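Local coordinates for protein peptidoglycan D,D-transpeptidase PbpA (PDB 3UPN) that probably cross-links peptidoglycan in the mycobacterial cell wall as a penicillin-binding D,D-transpeptidase and helps to regulate cell length, at residues L373-E378 and Q391-T396; A412-F417 and V427-E432; A273-L278 and R359-P364; L229-G234 and C253-V258. One frame throughout, in Å; residues are numbered along the deposited sequence.

Interaction 1 of 4, residues L373-E378 and Q391-T396; sequences LMVGAE and QIASKT. With IM2 ((5R)-5-[(1S,2R)-1-formyl-2-hydroxypropyl]-3-[(2-{[(E)-iminomethyl]amino}ethyl)sulfanyl]-4,5-dihydro-1H-pyrrole-2-carbox ylic acid), chain C.
Two hydrogen bonds tie Met374 and Glu378 of helix 364-380 to Ser394 on strand 393-399; the axes of 373-378 and 393-396 meet at 64°. Met374 O accepts a nearly straight bond from Ser394 N at 3.0 Å. This donor lies above the carbonyl plane, while Glu378 N of the next helical turn approaches from the opposite face. Ser394 OG donates to Glu378 OE1 at 2.6 Å, on the lone pair turned away from OE2. The Glu378 chain bends at chi2 (73°), which folds the carboxylate back against Ile392 and Ser394.

Apolar contacts fill in beside these bonds: Ala393 CB sits against Met374 CB at 3.7 Å and Val375 CG2 at 3.8 Å. The Ala377 methyl rests on a carbonyl, Ser394 O.

Further along the strand, Lys395 and Thr396 open the KTG motif of the penicillin-binding family. Thr396 OG1 donates to carboxylate oxygen O32 of the imipenem-derived ligand IM2 at 2.5 Å, and Lys395 NZ bonds to Thr396 O and Ser252. The buried Glu378 carboxylate also meets Tyr414 and, through a salt bridge, Arg451; the Arg451 charge and the two hydroxyls on OE1 probably favour the ionised form and fix the helix on the strand that carries the motif.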
loop_
_atom_site.group_PDB
_atom_site.type_symbol
_atom_site.label_atom_id
_atom_site.label_comp_id
_atom_site.label_asym_id
_atom_site.label_seq_id
_atom_site.Cartn_x
_atom_site.Cartn_y
_atom_site.Cartn_z
ATOM N N LEU A 373 8.044 -20.188 4.497
ATOM C CA LEU A 373 9.299 -19.441 4.555
ATOM C C LEU A 373 9.123 -18.096 5.272
ATOM O O LEU A 373 10.012 -17.657 6.015
ATOM C CB LEU A 373 9.868 -19.203 3.149
ATOM C CG LEU A 373 10.298 -20.348 2.228
ATOM C CD1 LEU A 373 11.244 -19.820 1.154
ATOM C CD2 LEU A 373 10.938 -21.501 2.982
ATOM N N MET A 374 7.973 -17.457 5.041
ATOM C CA MET A 374 7.662 -16.158 5.620
ATOM C C MET A 374 7.342 -16.274 7.112
ATOM O O MET A 374 7.671 -15.376 7.878
ATOM C CB MET A 374 6.507 -15.475 4.853
ATOM C CG MET A 374 6.879 -15.030 3.433
ATOM S SD MET A 374 5.551 -14.196 2.516
ATOM C CE MET A 374 5.465 -12.618 3.361
ATOM N N VAL A 375 6.692 -17.363 7.519
ATOM C CA VAL A 375 6.500 -17.637 8.950
ATOM C C VAL A 375 7.849 -17.819 9.649
ATOM O O VAL A 375 8.013 -17.411 10.794
ATOM C CB VAL A 375 5.600 -18.866 9.207
ATOM C CG1 VAL A 375 5.692 -19.328 10.664
ATOM C CG2 VAL A 375 4.169 -18.537 8.868
ATOM N N GLY A 376 8.806 -18.411 8.941
ATOM C CA GLY A 376 10.165 -18.578 9.443
ATOM C C GLY A 376 10.900 -17.254 9.526
ATOM O O GLY A 376 11.550 -16.980 10.516
ATOM N N ALA A 377 10.787 -16.436 8.478
ATOM C CA ALA A 377 11.369 -15.080 8.466
ATOM C C ALA A 377 10.853 -14.176 9.589
ATOM O O ALA A 377 11.634 -13.411 10.147
ATOM C CB ALA A 377 11.193 -14.404 7.095
ATOM N N GLU A 378 9.567 -14.278 9.933
ATOM C CA GLU A 378 8.988 -13.523 11.062
ATOM C C GLU A 378 9.576 -13.922 12.430
ATOM O O GLU A 378 9.818 -13.057 13.297
ATOM C CB GLU A 378 7.453 -13.645 11.074
ATOM C CG GLU A 378 6.722 -13.131 12.345
ATOM C CD GLU A 378 6.668 -11.579 12.493
ATOM O OE1 GLU A 378 7.050 -10.842 11.553
ATOM O OE2 GLU A 378 6.235 -11.102 13.569
ATOM N N GLN A 391 -0.016 -16.183 14.743
ATOM C CA GLN A 391 1.128 -16.417 13.873
ATOM C C GLN A 391 1.137 -15.460 12.674
ATOM O O GLN A 391 0.164 -15.369 11.921
ATOM C CB GLN A 391 1.148 -17.872 13.407
ATOM C CG GLN A 391 2.484 -18.346 12.860
ATOM C CD GLN A 391 2.434 -19.791 12.410
ATOM O OE1 GLN A 391 1.613 -20.163 11.565
ATOM N NE2 GLN A 391 3.313 -20.623 12.980
ATOM N N ILE A 392 2.253 -14.760 12.505
ATOM C CA ILE A 392 2.423 -13.801 11.424
ATOM C C ILE A 392 3.418 -14.351 10.404
ATOM O O ILE A 392 4.477 -14.860 10.779
ATOM C CB ILE A 392 2.903 -12.408 11.975
ATOM C CG1 ILE A 392 1.845 -11.810 12.919
ATOM C CG2 ILE A 392 3.262 -11.462 10.839
ATOM C CD1 ILE A 392 2.275 -10.562 13.710
ATOM N N ALA A 393 3.067 -14.274 9.119
ATOM C CA ALA A 393 4.036 -14.523 8.057
ATOM C C ALA A 393 4.521 -13.173 7.543
ATOM O O ALA A 393 3.706 -12.290 7.275
ATOM C CB ALA A 393 3.413 -15.325 6.953
ATOM N N SER A 394 5.836 -13.000 7.415
ATOM C CA SER A 394 6.370 -11.716 6.985
ATOM C C SER A 394 7.679 -11.776 6.216
ATOM O O SER A 394 8.358 -12.806 6.186
ATOM C CB SER A 394 6.510 -10.754 8.172
ATOM O OG SER A 394 7.577 -11.101 9.031
ATOM N N LYS A 395 7.994 -10.655 5.570
ATOM C CA LYS A 395 9.317 -10.367 5.050
ATOM C C LYS A 395 9.686 -8.906 5.368
ATOM O O LYS A 395 9.045 -7.968 4.872
ATOM C CB LYS A 395 9.397 -10.630 3.550
ATOM C CG LYS A 395 10.806 -10.546 2.970
ATOM C CD LYS A 395 11.670 -11.729 3.415
ATOM C CE LYS A 395 13.121 -11.583 2.987
ATOM N NZ LYS A 395 13.901 -10.749 3.953
ATOM N N THR A 396 10.704 -8.739 6.210
ATOM C CA THR A 396 11.311 -7.445 6.491
ATOM C C THR A 396 12.369 -7.149 5.430
ATOM O O THR A 396 12.774 -8.040 4.686
ATOM C CB THR A 396 12.003 -7.425 7.877
ATOM O OG1 THR A 396 13.028 -8.422 7.904
ATOM C CG2 THR A 396 11.023 -7.724 8.993
HETATM C C7 IM2 C . 17.574 -6.667 2.222
HETATM C C2 IM2 C . 18.091 -6.669 6.465
HETATM C C6 IM2 C . 18.655 -6.301 3.249
HETATM C C5 IM2 C . 18.961 -7.331 4.358
HETATM C C3 IM2 C . 17.347 -7.674 6.012
HETATM O O7 IM2 C . 17.423 -5.921 1.262
HETATM C C61 IM2 C . 19.930 -5.761 2.553
HETATM O O62 IM2 C . 19.822 -5.738 1.121
HETATM C C62 IM2 C . 21.225 -6.485 2.930
HETATM N N4 IM2 C . 17.717 -7.980 4.778
HETATM C C31 IM2 C . 16.281 -8.400 6.695
HETATM O O31 IM2 C . 16.558 -9.404 7.400
HETATM O O32 IM2 C . 15.110 -7.991 6.555
HETATM S S21 IM2 C . 17.696 -5.578 7.682
HETATM C C22 IM2 C . 17.384 -6.386 9.227
HETATM C C23 IM2 C . 15.967 -6.075 9.712
HETATM N N24 IM2 C . 15.659 -7.072 10.737
HETATM C C25 IM2 C . 14.512 -7.206 11.139
HETATM N N26 IM2 C . 13.387 -7.118 11.616
HETATM C C1 IM2 C . 19.354 -6.594 5.651
#

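Interaction 2 of 4, residues A412-F417 and V427-E432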
loop_
_atom_site.group_PDB
_atom_site.type_symbol
_atom_site.label_atom_id
_atom_site.label_comp_id
_atom_site.label_asym_id
_atom_site.label_seq_id
_atom_site.Cartn_x
_atom_site.Cartn_y
_atom_site.Cartn_z
ATOM N N ALA A 412 12.968 1.446 4.892
ATOM C CA ALA A 412 12.636 0.281 5.712
ATOM C C ALA A 412 11.288 -0.294 5.283
ATOM O O ALA A 412 10.281 0.416 5.302
ATOM C CB ALA A 412 12.590 0.666 7.181
ATOM N N TRP A 413 11.266 -1.571 4.919
ATOM C CA TRP A 413 10.023 -2.243 4.497
ATOM C C TRP A 413 9.621 -3.360 5.452
ATOM O O TRP A 413 10.472 -3.983 6.070
ATOM C CB TRP A 413 10.202 -2.917 3.141
ATOM C CG TRP A 413 10.203 -2.079 1.902
ATOM C CD1 TRP A 413 11.290 -1.680 1.199
ATOM C CD2 TRP A 413 9.051 -1.637 1.149
ATOM N NE1 TRP A 413 10.900 -0.988 0.066
ATOM C CE2 TRP A 413 9.532 -0.949 0.014
ATOM C CE3 TRP A 413 7.658 -1.747 1.338
ATOM C CZ2 TRP A 413 8.675 -0.371 -0.946
ATOM C CZ3 TRP A 413 6.812 -1.183 0.389
ATOM C CH2 TRP A 413 7.327 -0.496 -0.743
ATOM N N TYR A 414 8.318 -3.609 5.546
ATOM C CA TYR A 414 7.766 -4.812 6.184
ATOM C C TYR A 414 6.488 -5.166 5.423
ATOM O O TYR A 414 5.603 -4.325 5.256
ATOM C CB TYR A 414 7.437 -4.525 7.630
ATOM C CG TYR A 414 6.886 -5.665 8.450
ATOM C CD1 TYR A 414 7.714 -6.729 8.868
ATOM C CD2 TYR A 414 5.564 -5.657 8.879
ATOM C CE1 TYR A 414 7.225 -7.752 9.664
ATOM C CE2 TYR A 414 5.053 -6.694 9.675
ATOM C CZ TYR A 414 5.897 -7.733 10.069
ATOM O OH TYR A 414 5.404 -8.759 10.859
ATOM N N ILE A 415 6.422 -6.391 4.917
ATOM C CA ILE A 415 5.186 -6.923 4.328
ATOM C C ILE A 415 4.794 -8.156 5.135
ATOM O O ILE A 415 5.658 -8.937 5.569
ATOM C CB ILE A 415 5.338 -7.237 2.813
ATOM C CG1 ILE A 415 6.372 -8.358 2.552
ATOM C CG2 ILE A 415 5.697 -5.951 2.039
ATOM C CD1 ILE A 415 6.434 -8.795 1.108
ATOM N N ALA A 416 3.505 -8.323 5.374
ATOM C CA ALA A 416 3.069 -9.406 6.226
ATOM C C ALA A 416 1.607 -9.757 6.040
ATOM O O ALA A 416 0.833 -8.974 5.489
ATOM C CB ALA A 416 3.351 -9.065 7.683
ATOM N N PHE A 417 1.247 -10.954 6.491
ATOM C CA PHE A 417 -0.149 -11.353 6.606
ATOM C C PHE A 417 -0.382 -12.200 7.855
ATOM O O PHE A 417 0.551 -12.793 8.378
ATOM C CB PHE A 417 -0.666 -12.010 5.320
ATOM C CG PHE A 417 0.043 -13.292 4.924
ATOM C CD1 PHE A 417 -0.405 -14.525 5.395
ATOM C CD2 PHE A 417 1.124 -13.263 4.050
ATOM C CE1 PHE A 417 0.231 -15.718 5.016
ATOM C CE2 PHE A 417 1.768 -14.442 3.664
ATOM C CZ PHE A 417 1.315 -15.672 4.144
ATOM N N VAL A 427 -0.511 -6.612 5.213
ATOM C CA VAL A 427 -0.026 -5.232 5.310
ATOM C C VAL A 427 1.278 -5.025 4.544
ATOM O O VAL A 427 2.035 -5.984 4.316
ATOM C CB VAL A 427 0.145 -4.758 6.797
ATOM C CG1 VAL A 427 -1.163 -4.832 7.541
ATOM C CG2 VAL A 427 1.231 -5.604 7.549
ATOM N N ALA A 428 1.507 -3.784 4.122
ATOM C CA ALA A 428 2.828 -3.321 3.722
ATOM C C ALA A 428 3.164 -2.043 4.518
ATOM O O ALA A 428 2.338 -1.121 4.601
ATOM C CB ALA A 428 2.877 -3.036 2.245
ATOM N N VAL A 429 4.357 -2.006 5.104
ATOM C CA VAL A 429 4.834 -0.825 5.807
ATOM C C VAL A 429 6.075 -0.331 5.085
ATOM O O VAL A 429 6.988 -1.098 4.830
ATOM C CB VAL A 429 5.143 -1.105 7.291
ATOM C CG1 VAL A 429 5.693 0.163 7.968
ATOM C CG2 VAL A 429 3.888 -1.615 8.008
ATOM N N LEU A 430 6.066 0.938 4.685
ATOM C CA LEU A 430 7.270 1.531 4.156
ATOM C C LEU A 430 7.654 2.754 4.999
ATOM O O LEU A 430 6.859 3.687 5.168
ATOM C CB LEU A 430 7.110 1.914 2.694
ATOM C CG LEU A 430 8.234 2.863 2.267
ATOM C CD1 LEU A 430 9.526 2.134 1.830
ATOM C CD2 LEU A 430 7.746 3.807 1.206
ATOM N N VAL A 431 8.866 2.734 5.544
ATOM C CA VAL A 431 9.383 3.905 6.262
ATOM C C VAL A 431 10.521 4.465 5.433
ATOM O O VAL A 431 11.602 3.861 5.366
ATOM C CB VAL A 431 9.866 3.559 7.691
ATOM C CG1 VAL A 431 10.311 4.840 8.415
ATOM C CG2 VAL A 431 8.752 2.848 8.477
ATOM N N GLU A 432 10.267 5.602 4.780
ATOM C CA GLU A 432 11.307 6.275 3.998
ATOM C C GLU A 432 12.502 6.679 4.871
ATOM O O GLU A 432 12.327 7.390 5.847
ATOM C CB GLU A 432 10.748 7.507 3.292
ATOM C CG GLU A 432 9.896 7.180 2.103
ATOM C CD GLU A 432 9.503 8.409 1.333
ATOM O OE1 GLU A 432 10.374 9.264 1.067
ATOM O OE2 GLU A 432 8.319 8.522 0.988
#
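Ala412-Phe417 and Val427-Glu432 run antiparallel, their axes 4.6 Å apart at closest approach and 173° between directions. Ala412-Val431, Tyr414-Val429 and Ala416-Val427 are hydrogen-bonded pairs, each closed by two N-H to O bonds; Trp413-Leu430 and Ile415-Ala428 are the non-hydrogen-bonded pairs between them. The shortest bond, Val429 N to Tyr414 O, is 2.6 Å. In the intervening pairs, CA-H groups also lean on carbonyls, as where Trp413 CA meets Val429 O at 3.3 Å.

The two strands form a beta hairpin in the five-stranded antiparallel sheet of the transpeptidase domain. Strand 393-399 flanks it beyond Ala412-Phe417, and strand 131-136 beyond Val427-Val431.

On the face carrying Trp413, Ile415, Ala428 and Leu430, Trp413 CG lies beside its own backbone N (chi1 -76°), and the indole leans across toward Leu430. Leu430 CD1 sits over the ring face in a CH-pi contact, 3.8 Å from the centroid of the five-membered ring and 19° off its normal. The indole NE1 bonds to Pro190 O. Ile415 CG2 touches Ala428 CB at 4.1 Å, and helix 317-328 covers these two residues.

The other face carries Ala412, Tyr414, Ala416, Val427, Val429 and Val431. Tyr414 CB meets Val429 CB at 4.1 Å, and Val429 CG2 comes to the edge of the phenol ring. Helix 446-458 packs here, on Tyr414, Val427 and Val429.

Interaction 3 of 4, residues A273-L278 and R359-P364; sequences ARAFGL and RRAVSP
Arg359 starts with CG between its backbone N and carbonyl carbon (chi1 69°) and bends again at chi3 (109°), bringing its guanidinium to the helix end at Ala275-Gly277. Gly277 CA lies over one face of that group, toward its rim and 3.9 Å from Arg359 NH2. Arg359 NH1 comes within 3.0 Å of Arg274 O, but at an angle too poor for a hydrogen bond; Arg359 NH2 is hydrogen-bonded to Ser280 OG.

Ala361 offers its methyl to two groups. Its CB is centred over one face of the Phe276 ring, 3.9 Å from the centroid and 7° off the normal, in a CH-pi contact, and it also presses on the carbonyl oxygen Ala275 O at 3.2 Å. Val362 CG1 meets Phe276 CE2 at 3.8 Å.

The helix itself closes in a Schellman motif, with Gly277 as its C-prime residue. The contact thus joins the end of helix 266-275 to the turn between strand 357-360 and helix 364-380, with helix 317-328 packing against both Phe276 and Ala361.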
loop_
_atom_site.group_PDB
_atom_site.type_symbol
_atom_site.label_atom_id
_atom_site.label_comp_id
_atom_site.label_asym_id
_atom_site.label_seq_id
_atom_site.Cartn_x
_atom_site.Cartn_y
_atom_site.Cartn_z
ATOM N N ALA A 273 7.341 -11.673 -11.862
ATOM C CA ALA A 273 7.102 -10.272 -11.524
ATOM C C ALA A 273 5.777 -9.777 -12.112
ATOM O O ALA A 273 4.981 -9.153 -11.411
ATOM C CB ALA A 273 8.262 -9.414 -11.994
ATOM N N ARG A 274 5.534 -10.081 -13.385
ATOM C CA ARG A 274 4.258 -9.753 -14.034
ATOM C C ARG A 274 3.112 -10.545 -13.412
ATOM O O ARG A 274 2.020 -10.013 -13.249
ATOM C CB ARG A 274 4.299 -10.032 -15.544
ATOM C CG ARG A 274 5.247 -9.164 -16.344
ATOM C CD ARG A 274 5.011 -9.348 -17.846
ATOM N NE ARG A 274 5.152 -10.760 -18.229
ATOM C CZ ARG A 274 6.243 -11.298 -18.772
ATOM N NH1 ARG A 274 7.314 -10.553 -19.037
ATOM N NH2 ARG A 274 6.263 -12.594 -19.055
ATOM N N ALA A 275 3.352 -11.815 -13.071
ATOM C CA ALA A 275 2.317 -12.644 -12.442
ATOM C C ALA A 275 1.849 -12.050 -11.112
ATOM O O ALA A 275 0.705 -12.260 -10.702
ATOM C CB ALA A 275 2.804 -14.096 -12.258
ATOM N N PHE A 276 2.736 -11.288 -10.469
ATOM C CA PHE A 276 2.465 -10.630 -9.189
ATOM C C PHE A 276 2.151 -9.140 -9.355
ATOM O O PHE A 276 2.252 -8.363 -8.394
ATOM C CB PHE A 276 3.654 -10.793 -8.229
ATOM C CG PHE A 276 3.541 -11.977 -7.319
ATOM C CD1 PHE A 276 2.804 -11.898 -6.139
ATOM C CD2 PHE A 276 4.177 -13.177 -7.639
ATOM C CE1 PHE A 276 2.695 -12.986 -5.290
ATOM C CE2 PHE A 276 4.072 -14.273 -6.797
ATOM C CZ PHE A 276 3.330 -14.172 -5.619
ATOM N N GLY A 277 1.814 -8.740 -10.578
ATOM C CA GLY A 277 1.288 -7.424 -10.831
ATOM C C GLY A 277 2.262 -6.353 -11.244
ATOM O O GLY A 277 1.874 -5.185 -11.366
ATOM N N LEU A 278 3.519 -6.712 -11.464
ATOM C CA LEU A 278 4.499 -5.723 -11.892
ATOM C C LEU A 278 4.448 -5.572 -13.391
ATOM O O LEU A 278 4.232 -6.555 -14.101
ATOM C CB LEU A 278 5.910 -6.103 -11.454
ATOM C CG LEU A 278 6.353 -5.674 -10.052
ATOM C CD1 LEU A 278 5.531 -6.370 -8.971
ATOM C CD2 LEU A 278 7.829 -5.989 -9.891
ATOM N N ARG A 359 -6.062 -12.479 -11.055
ATOM C CA ARG A 359 -5.314 -13.556 -11.702
ATOM C C ARG A 359 -4.722 -14.492 -10.656
ATOM O O ARG A 359 -4.623 -14.133 -9.478
ATOM C CB ARG A 359 -4.203 -12.987 -12.609
ATOM C CG ARG A 359 -3.052 -12.320 -11.875
ATOM C CD ARG A 359 -2.170 -11.511 -12.814
ATOM N NE ARG A 359 -2.343 -10.076 -12.592
ATOM C CZ ARG A 359 -1.684 -9.115 -13.238
ATOM N NH1 ARG A 359 -0.784 -9.413 -14.175
ATOM N NH2 ARG A 359 -1.936 -7.842 -12.945
ATOM N N ARG A 360 -4.354 -15.699 -11.084
ATOM C CA ARG A 360 -3.537 -16.574 -10.258
ATOM C C ARG A 360 -2.080 -16.256 -10.561
ATOM O O ARG A 360 -1.656 -16.292 -11.723
ATOM C CB ARG A 360 -3.855 -18.058 -10.493
ATOM C CG ARG A 360 -3.020 -18.993 -9.622
ATOM C CD ARG A 360 -3.445 -20.469 -9.706
ATOM N NE ARG A 360 -4.553 -20.790 -8.803
ATOM C CZ ARG A 360 -4.466 -20.855 -7.473
ATOM N NH1 ARG A 360 -5.542 -21.163 -6.758
ATOM N NH2 ARG A 360 -3.318 -20.604 -6.845
ATOM N N ALA A 361 -1.330 -15.911 -9.514
ATOM C CA ALA A 361 0.092 -15.622 -9.639
ATOM C C ALA A 361 0.920 -16.908 -9.516
ATOM O O ALA A 361 1.843 -17.150 -10.305
ATOM C CB ALA A 361 0.523 -14.590 -8.583
ATOM N N VAL A 362 0.582 -17.730 -8.528
ATOM C CA VAL A 362 1.309 -18.973 -8.262
ATOM C C VAL A 362 0.357 -20.043 -7.795
ATOM O O VAL A 362 -0.759 -19.730 -7.342
ATOM C CB VAL A 362 2.404 -18.808 -7.159
ATOM C CG1 VAL A 362 3.523 -17.890 -7.628
ATOM C CG2 VAL A 362 1.799 -18.337 -5.823
ATOM N N SER A 363 0.818 -21.300 -7.890
ATOM C CA SER A 363 0.047 -22.480 -7.493
ATOM C C SER A 363 -0.243 -22.434 -5.997
ATOM O O SER A 363 0.459 -21.731 -5.268
ATOM C CB SER A 363 0.821 -23.768 -7.843
ATOM O OG SER A 363 2.036 -23.836 -7.122
ATOM N N PRO A 364 -1.295 -23.143 -5.534
ATOM C CA PRO A 364 -1.506 -23.210 -4.094
ATOM C C PRO A 364 -0.281 -23.772 -3.372
ATOM O O PRO A 364 -0.048 -23.435 -2.204
ATOM C CB PRO A 364 -2.698 -24.158 -3.954
ATOM C CG PRO A 364 -3.424 -24.051 -5.251
ATOM C CD PRO A 364 -2.353 -23.852 -6.281
#

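Interaction 4 of 4, residues L229-G234 and C253-V258; sequences LENYGG and CNTAFV. With IM2 ((5R)-5-[(1S,2R)-1-formyl-2-hydroxypropyl]-3-[(2-{[(E)-iminomethyl]amino}ethyl)sulfanyl]-4,5-dihydro-1H-pyrrole-2-carbox ylic acid), chain C.
Asn231, just past strand 228-230, comes closest to the chain entering helix 255-264 at Asn254, with their CA atoms 5.1 Å apart. Its side-chain oxygen accepts two backbone N-H groups. The bond from Thr255 N to Asn231 OD1, 3.0 Å long, is almost straight and runs nearly along the C=O axis. Asn254 N reaches the same oxygen at 3.1 Å from above the amide plane. Asn231 CG lies beside its own backbone N (chi1 -67°), which turns the amide toward the helix; ND2 is tied back to Ala235 O. Thr255 CG2 packs against Asn231 OD1 at 3.3 Å. The Leu229 and Val258 side chains cross at a slant, CD2 of Leu229 3.8 Å from CG2 of Val258.

Cys253 and Asn254 are the last two residues of the SxN motif of the family, and Cys253 is in a disulfide with Cys237. Asn254 ND2 makes two weak bonds, one to Glu230 O and one to the hydroxyl O62 of IM2, both 3.4 Å, while its OD1 accepts from Lys196. Tyr232 CD2 also touches the ligand, 3.7 Å from IM2 C1.

Asn231 is therefore a second-shell residue: by gripping the backbone of Asn254 and Thr255, it probably helps to place the Asn254 amide between Lys196 and the ligand.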
loop_
_atom_site.group_PDB
_atom_site.type_symbol
_atom_site.label_atom_id
_atom_site.label_comp_id
_atom_site.label_asym_id
_atom_site.label_seq_id
_atom_site.Cartn_x
_atom_site.Cartn_y
_atom_site.Cartn_z
ATOM N N LEU A 229 28.595 -7.499 -5.241
ATOM C CA LEU A 229 27.563 -7.491 -4.210
ATOM C C LEU A 229 27.998 -8.265 -2.964
ATOM O O LEU A 229 28.798 -9.194 -3.046
ATOM C CB LEU A 229 26.242 -8.031 -4.776
ATOM C CG LEU A 229 25.179 -7.050 -5.306
ATOM C CD1 LEU A 229 25.704 -5.662 -5.704
ATOM C CD2 LEU A 229 24.413 -7.674 -6.461
ATOM N N GLU A 230 27.465 -7.868 -1.814
ATOM C CA GLU A 230 27.879 -8.426 -0.526
ATOM C C GLU A 230 26.694 -8.621 0.412
ATOM O O GLU A 230 25.689 -7.907 0.312
ATOM C CB GLU A 230 28.913 -7.503 0.145
ATOM C CG GLU A 230 28.356 -6.138 0.582
ATOM C CD GLU A 230 29.298 -5.345 1.493
ATOM O OE1 GLU A 230 28.785 -4.550 2.320
ATOM O OE2 GLU A 230 30.537 -5.508 1.383
ATOM N N ASN A 231 26.818 -9.574 1.332
ATOM C CA ASN A 231 25.879 -9.683 2.443
ATOM C C ASN A 231 25.999 -8.485 3.401
ATOM O O ASN A 231 26.897 -7.639 3.273
ATOM C CB ASN A 231 26.099 -10.975 3.237
ATOM C CG ASN A 231 25.771 -12.238 2.447
ATOM O OD1 ASN A 231 25.191 -12.192 1.361
ATOM N ND2 ASN A 231 26.140 -13.380 3.009
ATOM N N TYR A 232 25.083 -8.436 4.359
ATOM C CA TYR A 232 25.108 -7.465 5.440
ATOM C C TYR A 232 26.011 -7.991 6.563
ATOM O O TYR A 232 25.760 -9.075 7.099
ATOM C CB TYR A 232 23.676 -7.275 5.946
ATOM C CG TYR A 232 23.399 -6.000 6.705
ATOM C CD1 TYR A 232 24.074 -4.814 6.404
ATOM C CD2 TYR A 232 22.418 -5.968 7.697
ATOM C CE1 TYR A 232 23.803 -3.636 7.095
ATOM C CE2 TYR A 232 22.132 -4.798 8.387
ATOM C CZ TYR A 232 22.831 -3.637 8.082
ATOM O OH TYR A 232 22.553 -2.479 8.766
ATOM N N GLY A 233 27.093 -7.281 6.888
ATOM C CA GLY A 233 27.619 -6.167 6.095
ATOM C C GLY A 233 28.995 -6.548 5.575
ATOM O O GLY A 233 29.912 -5.724 5.545
ATOM N N GLY A 234 29.122 -7.811 5.168
ATOM C CA GLY A 234 30.383 -8.402 4.727
ATOM C C GLY A 234 30.604 -9.758 5.382
ATOM O O GLY A 234 31.681 -10.348 5.261
ATOM N N CYS A 253 19.943 -13.515 3.362
ATOM C CA CYS A 253 21.282 -13.441 2.769
ATOM C C CYS A 253 21.192 -12.974 1.327
ATOM O O CYS A 253 20.256 -13.330 0.621
ATOM C CB CYS A 253 21.988 -14.797 2.871
ATOM S SG CYS A 253 21.920 -15.390 4.568
ATOM N N ASN A 254 22.154 -12.167 0.900
ATOM C CA ASN A 254 22.086 -11.528 -0.410
ATOM C C ASN A 254 22.715 -12.331 -1.520
ATOM O O ASN A 254 22.098 -12.501 -2.567
ATOM C CB ASN A 254 22.716 -10.138 -0.385
ATOM C CG ASN A 254 21.763 -9.071 0.109
ATOM O OD1 ASN A 254 20.575 -9.321 0.326
ATOM N ND2 ASN A 254 22.285 -7.867 0.291
ATOM N N THR A 255 23.942 -12.801 -1.285
ATOM C CA THR A 255 24.730 -13.531 -2.280
ATOM C C THR A 255 24.014 -14.795 -2.749
ATOM O O THR A 255 24.084 -15.158 -3.922
ATOM C CB THR A 255 26.137 -13.930 -1.745
ATOM O OG1 THR A 255 25.993 -14.802 -0.612
ATOM C CG2 THR A 255 26.952 -12.697 -1.359
ATOM N N ALA A 256 23.339 -15.464 -1.817
ATOM C CA ALA A 256 22.576 -16.661 -2.135
ATOM C C ALA A 256 21.501 -16.343 -3.169
ATOM O O ALA A 256 21.265 -17.140 -4.071
ATOM C CB ALA A 256 21.957 -17.257 -0.869
ATOM N N PHE A 257 20.868 -15.167 -3.030
ATOM C CA PHE A 257 19.781 -14.731 -3.912
ATOM C C PHE A 257 20.226 -14.123 -5.234
ATOM O O PHE A 257 19.554 -14.296 -6.264
ATOM C CB PHE A 257 18.813 -13.815 -3.170
ATOM C CG PHE A 257 17.848 -14.566 -2.326
ATOM C CD1 PHE A 257 16.684 -15.070 -2.879
ATOM C CD2 PHE A 257 18.131 -14.829 -0.987
ATOM C CE1 PHE A 257 15.803 -15.811 -2.115
ATOM C CE2 PHE A 257 17.233 -15.557 -0.206
ATOM C CZ PHE A 257 16.064 -16.053 -0.784
ATOM N N VAL A 258 21.346 -13.412 -5.202
ATOM C CA VAL A 258 22.057 -13.050 -6.422
ATOM C C VAL A 258 22.305 -14.329 -7.258
ATOM O O VAL A 258 22.008 -14.353 -8.458
ATOM C CB VAL A 258 23.407 -12.350 -6.100
ATOM C CG1 VAL A 258 24.199 -12.060 -7.381
ATOM C CG2 VAL A 258 23.177 -11.069 -5.315
HETATM C C7 IM2 C . 17.574 -6.667 2.222
HETATM C C2 IM2 C . 18.091 -6.669 6.465
HETATM C C6 IM2 C . 18.655 -6.301 3.249
HETATM C C5 IM2 C . 18.961 -7.331 4.358
HETATM C C3 IM2 C . 17.347 -7.674 6.012
HETATM O O7 IM2 C . 17.423 -5.921 1.262
HETATM C C61 IM2 C . 19.930 -5.761 2.553
HETATM O O62 IM2 C . 19.822 -5.738 1.121
HETATM C C62 IM2 C . 21.225 -6.485 2.930
HETATM N N4 IM2 C . 17.717 -7.980 4.778
HETATM C C31 IM2 C . 16.281 -8.400 6.695
HETATM O O31 IM2 C . 16.558 -9.404 7.400
HETATM O O32 IM2 C . 15.110 -7.991 6.555
HETATM S S21 IM2 C . 17.696 -5.578 7.682
HETATM C C22 IM2 C . 17.384 -6.386 9.227
HETATM C C23 IM2 C . 15.967 -6.075 9.712
HETATM N N24 IM2 C . 15.659 -7.072 10.737
HETATM C C25 IM2 C . 14.512 -7.206 11.139
HETATM N N26 IM2 C . 13.387 -7.118 11.616
HETATM C C1 IM2 C . 19.354 -6.594 5.651
#

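Overall arrangement
All four contacts belong to the transpeptidase domain. Interactions 1 and 2 are buried and continuous: strands 393-399 and 411-418 are sheet neighbours, joined by the Lys395 N to Ile415 O bond, so a helix-on-strand contact passes into a hairpin. Interaction 2 relies on regular backbone bonding, whereas interaction 1 adds a buried carboxylate. Interaction 4, also buried but farther from the chain centre, uses a side-chain amide to hold the approach to a helix. It and interaction 1 reach IM2 from separate motifs, their centres about 20 Å apart. Interaction 3, partly buried and away from the active site, has no hydrogen bond between its segments and depends on packing.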